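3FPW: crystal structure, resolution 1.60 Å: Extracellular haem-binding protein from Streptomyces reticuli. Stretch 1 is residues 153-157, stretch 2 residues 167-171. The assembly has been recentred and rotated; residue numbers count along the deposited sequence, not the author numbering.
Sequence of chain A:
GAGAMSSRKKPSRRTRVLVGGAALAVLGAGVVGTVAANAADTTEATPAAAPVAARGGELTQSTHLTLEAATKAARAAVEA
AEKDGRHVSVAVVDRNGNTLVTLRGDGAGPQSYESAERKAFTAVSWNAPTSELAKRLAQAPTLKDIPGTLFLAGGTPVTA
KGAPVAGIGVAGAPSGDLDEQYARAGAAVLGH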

# COMPACT_ATOMS: atom_id res chain seq x y z
N ALA A 153 -13.38 5.01 21.00
CA ALA A 153 -13.17 4.46 22.35
C ALA A 153 -12.60 3.05 22.33
O ALA A 153 -13.03 2.19 21.56
CB ALA A 153 -14.50 4.49 23.11
N GLY A 154 -11.61 2.83 23.20
CA GLY A 154 -11.03 1.53 23.38
C GLY A 154 -9.52 1.52 23.53
O GLY A 154 -8.93 0.44 23.75
N GLY A 155 -8.88 2.68 23.39
CA GLY A 155 -7.42 2.77 23.63
C GLY A 155 -7.14 3.62 24.86
O GLY A 155 -7.82 4.61 25.10
N THR A 156 -6.16 3.23 25.66
CA THR A 156 -5.82 3.99 26.87
C THR A 156 -4.30 4.06 27.04
O THR A 156 -3.62 3.08 26.78
CB THR A 156 -6.53 3.41 28.13
OG1 THR A 156 -6.49 4.38 29.18
CG2 THR A 156 -5.88 2.13 28.59
N PRO A 157 -3.79 5.21 27.50
CA PRO A 157 -2.33 5.32 27.62
C PRO A 157 -1.77 4.81 28.94
O PRO A 157 -2.48 4.70 29.95
CB PRO A 157 -2.09 6.83 27.52
CG PRO A 157 -3.33 7.42 28.15
CD PRO A 157 -4.46 6.51 27.69
N GLY A 167 0.49 2.52 24.60
CA GLY A 167 -0.98 2.54 24.58
C GLY A 167 -1.46 1.11 24.54
O GLY A 167 -0.84 0.26 23.91
N ILE A 168 -2.59 0.84 25.20
CA ILE A 168 -3.25 -0.46 25.12
C ILE A 168 -4.57 -0.24 24.40
O ILE A 168 -5.34 0.66 24.78
CB ILE A 168 -3.52 -1.02 26.51
CG1 ILE A 168 -2.21 -1.19 27.26
CG2 ILE A 168 -4.27 -2.35 26.37
CD1 ILE A 168 -2.38 -1.57 28.74
N GLY A 169 -4.80 -1.00 23.34
CA GLY A 169 -6.02 -0.87 22.53
C GLY A 169 -6.79 -2.17 22.47
O GLY A 169 -6.21 -3.24 22.41
N VAL A 170 -8.12 -2.08 22.54
CA VAL A 170 -8.99 -3.26 22.53
C VAL A 170 -10.09 -3.01 21.56
O VAL A 170 -10.61 -1.88 21.48
CB VAL A 170 -9.60 -3.52 23.92
CG1 VAL A 170 -10.59 -4.71 23.90
CG2 VAL A 170 -8.49 -3.80 24.90
N ALA A 171 -10.44 -4.03 20.81
CA ALA A 171 -11.57 -3.89 19.89
C ALA A 171 -12.31 -5.21 19.78
O ALA A 171 -11.73 -6.26 20.04
CB ALA A 171 -11.04 -3.44 18.50

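Residues 155-157 and 167-171 run as antiparallel neighbours in a β-sheet, their directions 165° apart and their axes 4.6 Å apart at closest approach; all three hydrogen bonds between them are backbone to backbone. Ala-153 leads in from a loop, its CB pointing away from stretch 2, and makes no contact. Gly-154 adopts phi/psi of 139/-5, where a CB would jam against the preceding carbonyl and lie 2.7 Å from Val-170 O, so the turn into the strand calls for glycine. Gly-154 O accepts a hydrogen bond from Val-170 N (2.9 Å) and a CA-H...O contact from Gly-169 CA (3.4 Å). Gly-155 faces Gly-169 in a non-hydrogen-bonded pair, CA to CA 4.1 Å; neither residue has a side chain, and a CB on either would point to the face of the sheet that carries Pro-157. Gly-155 CA approaches Ile-168 O to 3.2 Å in a second CA-H...O contact. Thr-156 and Ile-168 form the hydrogen-bonded pair: Thr-156 N donates to Ile-168 O (2.8 Å), and Ile-168 N returns a nearly linear bond to Thr-156 O (2.9 Å, 172°). Their side chains share one face of the sheet, where Thr-156 CG2 lies 4.5 Å from Ile-168 CB, a loose apolar contact. Pro-157, which lacks an amide hydrogen to donate, sits in a non-hydrogen-bonded pair with Gly-167, CA to CA 4.3 Å.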